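Fiber protein 2 (Fowl adenovirus 1, PDB 2VTW) probably attaches the virion to a host-cell receptor as a trimeric spike at the capsid vertices, the chain here being its C-terminal receptor-binding head domain. Local coordinates at residues P155-A158 with T162-N165; P113-N118 with P122-R127; Y134-T139 with G145-R150. One frame throughout, in Å; residues are numbered along the deposited sequence.

Contact 1 (P155-A158 with T162-N165); sequences PVLA and TTYN
Val156 and Tyr164 form the hydrogen-bonded pair of an antiparallel ladder, Val156 N giving to Tyr164 O at 2.6 Å and Tyr164 N to Val156 O at 2.9 Å, between strand segments 155-157 and 163-165 that run 147° apart. Pro155 with Asn165 and Leu157 with Thr163 are the non-hydrogen-bonded pairs on either side of it. Just past the strand, Ala158 N reaches Thr162 O at 3.0 Å and carries the pairing toward the turn of this beta hairpin.

On the face that carries Val156 and Tyr164, the phenol ring lies back along the ladder toward Ala158. Its CG stands anti to its own carbonyl carbon (chi1 -59°), which brings CE2 within 3.7 Å of Ala158 CB and sets Val156 O at the ring edge, near its plane. The hydroxyl end belongs to other partners, Gln82 and Asn160, so the ring is held at its polar tip as well as along its flank. The other face holds Pro155, Leu157, Thr163 and Asn165. Here Asn165 OD1 comes up alongside the proline, 3.7 Å from Pro155 CB, while Leu157 CD1 folds over the Thr162 carbonyl, 3.7 Å from Thr162 C.

The hairpin belongs to the beta-sheet framework of the fibre head. Phe79 meets the Tyr164 ring edge-to-face, Cys83 touches Val156, and the far edge of strand 147-157 pairs in parallel with the short strand 115-116, where Phe115 bonds to Pro155 and Leu157 through the backbone.

Contact 2 (P113-N118 with P122-R127); sequences PVFNMN and PYYASR
Phe115 and Tyr124 carry this contact, and Pro122 leads the second segment up to them: its carbonyl O lies 3.9 Å from Phe115 CZ, at the far end of that ring. Tyr123 packs instead on Val22, Tyr71 and Thr73.

Tyr124 comes next and points back at 113-118. Both aromatic residues have CG anti to the backbone N (176° for Phe115, -179° for Tyr124), and the two side chains slide past each other in opposite directions. Each therefore lays its own CB over the other's ring face: Tyr124 CB sits 4.0 Å from the Phe115 ring centroid, and Phe115 CB sits 4.2 Å from that of Tyr124, a reciprocal pair of CH-pi contacts. The rings themselves meet obliquely, with planes at 45°. Farther out, the phenol crosses Pro113 at about a right angle, and Tyr124 OH makes a weak hydrogen bond to Pro113 O at 2.7 Å; Gln152 NE2 is the stronger partner of this hydroxyl.

Beyond Tyr124 the chain leaves 113-118, and Arg127 N bonds to Gln152 OE1, the same side chain that holds the tyrosine hydroxyl.

Trp75 meets both aromatic rings, so the pair belongs to a small aromatic cluster of the head domain. Cohesion between the segments is thus mainly apolar, CH groups against ring faces, with no backbone-to-backbone hydrogen bond between them; the tyrosine hydroxyl adds one weak polar tie to the Pro113 carbonyl, its main partner being Gln152.

Contact 3 (Y134-T139 with G145-R150); sequences YRPIFT and GSIDVR. With SO4 (sulfate ion), chain N.
The Tyr134 ring has Ile147 O at its edge, near the ring plane, and Val149 CG2 approaching obliquely, 3.8 Å from Tyr134 CD2. The Phe138 ring likewise has Gly145 O at its edge, in plane, with CZ 3.6 Å from Gly145 N. These groups lie at the turn end of an antiparallel beta hairpin, strands 129-140 and 147-157 of the fibre head. Tyr134 and Ile147 are its hydrogen-bonded pair here, each N-H reaching the other's carbonyl at 2.9 Å.

Next along the chain, the Pro136 ring sits across the end of Ile147, CG 3.7 Å from Ile147 CD1, and its CD rests against Gly145 O. Val187 covers Pro136 and Phe138, whereas Phe171 backs Ile147 and Val149. Beyond the hairpin, Tyr134 and Arg135 pair with an antiparallel strand of a neighbouring subunit, so the sheet crosses the trimer interface; Arg135 NH1 bonds there to Arg127 O of that subunit.

Arg135 starts out extended and bends at chi3 (-78°), turning its guanidinium edge to a sulfate, probably from the crystallisation liquor, that Arg127 of the same neighbouring subunit also binds. Arg135 NH2 donates to sulfate O1 at 2.9 Å, and one water accepts from Arg135 NE at 3.0 Å, donates to sulfate O1 and hydrogen-bonds Ser146 OG.

Overall arrangement
From the N terminus the chain meets contact 2 first, where 113-118 and 122-127 close a short loop leading from strand 115-116 into strand 129-140. Contact 3 closes the hairpin between 129-140 and 147-157, and contact 1 closes the next, between 147-157 and 163-173. The three follow in series, none nested or crossed. Strand 147-157 serves both hairpins, starting in contact 3 and ending in contact 1, whose centres lie about 29 Å apart on opposite sides of the chain's centre. Contact 2 touches both: strand 115-116 lies beside the end of strand 147-157, Met117 N probably bonding Leu157 O, and Ser126 OG hydrogen-bonds weakly to Arg150 O. It ties the loop before strand 129-140 to the sheet.

Contact 1 (P155-A158 with T162-N165)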
# COMPACT_ATOMS: atom_id res chain seq x y z
N PRO A 155 5.64 15.00 14.39
CA PRO A 155 6.08 15.33 15.77
C PRO A 155 5.00 16.08 16.55
O PRO A 155 4.52 17.09 16.08
CB PRO A 155 7.29 16.24 15.56
CG PRO A 155 7.23 16.70 14.16
CD PRO A 155 6.25 15.86 13.38
N VAL A 156 4.63 15.58 17.72
CA VAL A 156 3.57 16.21 18.52
C VAL A 156 4.17 16.87 19.79
O VAL A 156 4.79 16.19 20.60
CB VAL A 156 2.48 15.19 18.92
CG1 VAL A 156 1.32 15.88 19.62
CG2 VAL A 156 1.98 14.43 17.68
N LEU A 157 4.00 18.19 19.92
CA LEU A 157 4.56 18.90 21.08
C LEU A 157 3.56 18.80 22.24
O LEU A 157 2.51 19.43 22.23
CB LEU A 157 4.92 20.34 20.74
CG LEU A 157 5.74 21.12 21.79
CD1 LEU A 157 7.14 20.54 22.02
CD2 LEU A 157 5.82 22.58 21.39
N ALA A 158 3.91 17.93 23.19
CA ALA A 158 3.13 17.71 24.40
C ALA A 158 3.22 18.93 25.34
O ALA A 158 4.03 19.86 25.11
CB ALA A 158 3.63 16.46 25.10
N THR A 162 8.16 18.58 25.23
CA THR A 162 8.87 17.61 24.44
C THR A 162 7.96 17.12 23.27
O THR A 162 6.74 17.06 23.35
CB THR A 162 9.39 16.45 25.33
OG1 THR A 162 10.69 16.82 25.83
CG2 THR A 162 9.51 15.14 24.60
N THR A 163 8.63 16.79 22.18
CA THR A 163 7.99 16.35 20.95
C THR A 163 8.01 14.82 20.94
O THR A 163 8.99 14.20 21.33
CB THR A 163 8.74 17.03 19.78
OG1 THR A 163 7.87 17.91 19.05
CG2 THR A 163 9.48 16.08 18.96
N TYR A 164 6.87 14.21 20.61
CA TYR A 164 6.76 12.76 20.40
C TYR A 164 6.25 12.48 18.96
O TYR A 164 5.38 13.18 18.43
CB TYR A 164 5.73 12.15 21.37
CG TYR A 164 6.03 12.34 22.83
CD1 TYR A 164 6.45 11.28 23.62
CD2 TYR A 164 5.83 13.58 23.44
CE1 TYR A 164 6.70 11.45 25.00
CE2 TYR A 164 6.09 13.77 24.82
CZ TYR A 164 6.53 12.70 25.59
OH TYR A 164 6.78 12.87 26.94
N ASN A 165 6.79 11.43 18.35
CA ASN A 165 6.41 11.06 16.97
C ASN A 165 5.24 10.07 16.97
O ASN A 165 5.35 8.95 17.47
CB ASN A 165 7.60 10.51 16.21
CG ASN A 165 8.73 11.53 16.05
OD1 ASN A 165 8.51 12.72 15.79
ND2 ASN A 165 9.93 11.05 16.22

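Contact 2 (P113-N118 with P122-R127)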
# COMPACT_ATOMS: atom_id res chain seq x y z
N PRO A 113 4.80 20.02 9.67
CA PRO A 113 4.45 20.90 10.81
C PRO A 113 4.17 20.18 12.15
O PRO A 113 3.56 19.11 12.17
CB PRO A 113 3.21 21.64 10.31
CG PRO A 113 3.40 21.69 8.83
CD PRO A 113 3.96 20.31 8.50
N VAL A 114 4.70 20.73 13.24
CA VAL A 114 4.47 20.17 14.57
C VAL A 114 3.00 20.31 14.93
O VAL A 114 2.37 21.33 14.61
CB VAL A 114 5.38 20.86 15.67
CG1 VAL A 114 5.39 22.32 15.47
CG2 VAL A 114 4.89 20.54 17.09
N PHE A 115 2.46 19.30 15.59
CA PHE A 115 1.14 19.41 16.21
C PHE A 115 1.36 19.90 17.66
O PHE A 115 1.81 19.15 18.52
CB PHE A 115 0.41 18.07 16.18
CG PHE A 115 -0.92 18.05 16.89
CD1 PHE A 115 -1.77 19.12 16.82
CD2 PHE A 115 -1.31 16.94 17.61
CE1 PHE A 115 -2.99 19.09 17.48
CE2 PHE A 115 -2.54 16.91 18.27
CZ PHE A 115 -3.38 17.99 18.20
N ASN A 116 1.06 21.18 17.89
CA ASN A 116 1.29 21.79 19.20
C ASN A 116 0.07 21.62 20.10
O ASN A 116 -0.92 22.33 19.96
CB ASN A 116 1.69 23.26 19.07
CG ASN A 116 2.44 23.78 20.31
OD1 ASN A 116 2.35 23.22 21.40
ND2 ASN A 116 3.20 24.86 20.13
N MET A 117 0.16 20.67 21.02
CA MET A 117 -0.90 20.42 21.99
C MET A 117 -1.05 21.52 23.06
O MET A 117 -2.02 21.51 23.81
CB MET A 117 -0.66 19.10 22.68
CG MET A 117 -0.76 17.92 21.76
SD MET A 117 -0.73 16.44 22.70
CE MET A 117 -2.40 16.42 23.37
N ASN A 118 -0.08 22.44 23.12
CA ASN A 118 -0.12 23.56 24.06
C ASN A 118 -1.01 24.71 23.62
O ASN A 118 -1.19 25.65 24.39
CB ASN A 118 1.30 24.11 24.29
CG ASN A 118 2.19 23.13 24.99
OD1 ASN A 118 1.87 22.70 26.09
ND2 ASN A 118 3.30 22.75 24.36
N PRO A 122 -7.61 21.47 18.77
CA PRO A 122 -7.51 20.01 18.83
C PRO A 122 -7.46 19.29 17.47
O PRO A 122 -7.17 18.10 17.44
CB PRO A 122 -8.77 19.61 19.60
CG PRO A 122 -9.74 20.65 19.24
CD PRO A 122 -8.99 21.92 18.98
N TYR A 123 -7.76 19.99 16.37
CA TYR A 123 -7.66 19.40 15.03
C TYR A 123 -6.31 19.67 14.33
O TYR A 123 -5.90 20.83 14.14
CB TYR A 123 -8.80 19.88 14.12
CG TYR A 123 -8.68 19.42 12.68
CD1 TYR A 123 -8.98 18.11 12.32
CD2 TYR A 123 -8.30 20.31 11.68
CE1 TYR A 123 -8.90 17.69 10.98
CE2 TYR A 123 -8.21 19.90 10.33
CZ TYR A 123 -8.51 18.58 10.00
OH TYR A 123 -8.42 18.20 8.69
N TYR A 124 -5.66 18.58 13.94
CA TYR A 124 -4.50 18.65 13.07
C TYR A 124 -4.82 17.96 11.72
O TYR A 124 -5.26 16.81 11.71
CB TYR A 124 -3.32 17.97 13.75
CG TYR A 124 -2.04 18.01 12.94
CD1 TYR A 124 -1.23 19.14 12.95
CD2 TYR A 124 -1.64 16.92 12.17
CE1 TYR A 124 -0.07 19.19 12.22
CE2 TYR A 124 -0.47 16.98 11.42
CZ TYR A 124 0.30 18.11 11.45
OH TYR A 124 1.46 18.20 10.74
N ALA A 125 -4.58 18.67 10.61
CA ALA A 125 -4.74 18.14 9.24
C ALA A 125 -3.46 17.42 8.79
O ALA A 125 -2.46 18.07 8.48
CB ALA A 125 -5.05 19.27 8.26
N SER A 126 -3.51 16.09 8.77
CA SER A 126 -2.50 15.26 8.10
C SER A 126 -2.42 15.65 6.63
O SER A 126 -3.43 15.61 5.93
CB SER A 126 -2.89 13.80 8.25
OG SER A 126 -1.87 12.92 7.84
N ARG A 127 -1.25 16.06 6.15
CA ARG A 127 -1.11 16.56 4.77
C ARG A 127 0.03 15.99 3.89
O ARG A 127 -0.04 16.09 2.66
CB ARG A 127 -0.99 18.07 4.81
CG ARG A 127 -2.33 18.76 5.12
CD ARG A 127 -2.27 20.27 5.00
NE ARG A 127 -1.66 20.68 3.74
CZ ARG A 127 -2.28 20.74 2.56
NH1 ARG A 127 -3.58 20.45 2.43
NH2 ARG A 127 -1.58 21.11 1.50

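Contact 3 (Y134-T139 with G145-R150)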
# COMPACT_ATOMS: atom_id res chain seq x y z
N TYR A 134 -10.50 4.96 -0.11
CA TYR A 134 -11.38 3.90 0.40
C TYR A 134 -12.84 4.21 0.13
O TYR A 134 -13.24 5.36 0.00
CB TYR A 134 -11.22 3.70 1.94
CG TYR A 134 -9.84 3.32 2.32
CD1 TYR A 134 -9.50 2.01 2.61
CD2 TYR A 134 -8.86 4.29 2.37
CE1 TYR A 134 -8.18 1.68 2.93
CE2 TYR A 134 -7.57 3.98 2.68
CZ TYR A 134 -7.24 2.68 2.95
OH TYR A 134 -5.93 2.45 3.26
N ARG A 135 -13.61 3.15 0.05
CA ARG A 135 -15.05 3.30 0.15
C ARG A 135 -15.51 2.66 1.45
O ARG A 135 -15.29 1.47 1.66
CB ARG A 135 -15.76 2.68 -1.05
CG ARG A 135 -17.26 2.89 -0.99
CD ARG A 135 -18.00 2.14 -2.08
NE ARG A 135 -17.91 2.82 -3.38
CZ ARG A 135 -17.36 2.33 -4.49
NH1 ARG A 135 -16.86 1.12 -4.54
NH2 ARG A 135 -17.37 3.06 -5.61
N PRO A 136 -16.18 3.44 2.30
CA PRO A 136 -16.73 2.90 3.53
C PRO A 136 -18.14 2.31 3.36
O PRO A 136 -18.77 2.45 2.31
CB PRO A 136 -16.83 4.13 4.42
CG PRO A 136 -17.17 5.21 3.49
CD PRO A 136 -16.51 4.87 2.15
N ILE A 137 -18.62 1.69 4.44
CA ILE A 137 -19.95 1.11 4.54
C ILE A 137 -20.85 2.04 5.40
O ILE A 137 -20.42 2.52 6.46
CB ILE A 137 -19.87 -0.25 5.24
CG1 ILE A 137 -19.78 -1.40 4.22
CG2 ILE A 137 -21.10 -0.49 6.10
CD1 ILE A 137 -21.10 -2.10 3.97
N PHE A 138 -22.09 2.28 4.95
CA PHE A 138 -23.06 3.05 5.73
C PHE A 138 -24.24 2.22 6.21
O PHE A 138 -24.53 1.14 5.69
CB PHE A 138 -23.68 4.19 4.93
CG PHE A 138 -22.71 4.96 4.12
CD1 PHE A 138 -21.59 5.50 4.70
CD2 PHE A 138 -22.92 5.15 2.76
CE1 PHE A 138 -20.68 6.21 3.93
CE2 PHE A 138 -22.01 5.86 1.99
CZ PHE A 138 -20.88 6.38 2.57
N THR A 139 -24.90 2.78 7.23
CA THR A 139 -26.29 2.47 7.58
C THR A 139 -27.01 3.81 7.83
O THR A 139 -26.37 4.87 7.97
CB THR A 139 -26.40 1.52 8.81
OG1 THR A 139 -26.02 2.20 10.02
CG2 THR A 139 -25.53 0.24 8.62
N GLY A 145 -19.95 9.42 0.99
CA GLY A 145 -19.25 9.06 -0.25
C GLY A 145 -17.96 8.28 0.08
O GLY A 145 -17.82 7.72 1.16
N SER A 146 -17.04 8.23 -0.88
CA SER A 146 -15.70 7.66 -0.64
C SER A 146 -14.88 8.59 0.27
O SER A 146 -15.13 9.78 0.36
CB SER A 146 -14.95 7.41 -1.96
OG SER A 146 -15.45 6.23 -2.59
N ILE A 147 -13.89 8.00 0.94
CA ILE A 147 -13.06 8.68 1.92
C ILE A 147 -11.60 8.37 1.56
O ILE A 147 -11.21 7.22 1.50
CB ILE A 147 -13.34 8.17 3.38
CG1 ILE A 147 -14.78 8.49 3.82
CG2 ILE A 147 -12.37 8.77 4.36
CD1 ILE A 147 -15.19 7.83 5.16
N ASP A 148 -10.82 9.40 1.27
CA ASP A 148 -9.39 9.25 1.13
C ASP A 148 -8.78 9.47 2.51
O ASP A 148 -9.29 10.30 3.28
CB ASP A 148 -8.84 10.30 0.19
CG ASP A 148 -9.29 10.09 -1.24
OD1 ASP A 148 -9.51 8.93 -1.64
OD2 ASP A 148 -9.39 11.11 -1.95
N VAL A 149 -7.71 8.73 2.81
CA VAL A 149 -6.98 8.92 4.05
C VAL A 149 -5.53 9.36 3.78
O VAL A 149 -4.77 8.64 3.10
CB VAL A 149 -6.98 7.63 4.89
CG1 VAL A 149 -6.43 7.91 6.29
CG2 VAL A 149 -8.41 7.03 4.96
N ARG A 150 -5.16 10.54 4.27
CA ARG A 150 -3.77 11.00 4.31
C ARG A 150 -3.07 10.48 5.57
O ARG A 150 -3.60 10.60 6.66
CB ARG A 150 -3.70 12.51 4.26
CG ARG A 150 -2.27 13.08 4.13
CD ARG A 150 -1.72 12.90 2.76
NE ARG A 150 -2.46 13.68 1.78
CZ ARG A 150 -2.17 13.74 0.49
NH1 ARG A 150 -1.18 13.04 -0.02
NH2 ARG A 150 -2.89 14.52 -0.31
S SO4 N . -20.47 4.66 -6.69
O1 SO4 N . -19.20 5.20 -6.18
O2 SO4 N . -21.37 4.33 -5.59
O3 SO4 N . -21.13 5.72 -7.43
O4 SO4 N . -20.29 3.49 -7.56
O HOH W 1 -18.37 5.75 -3.11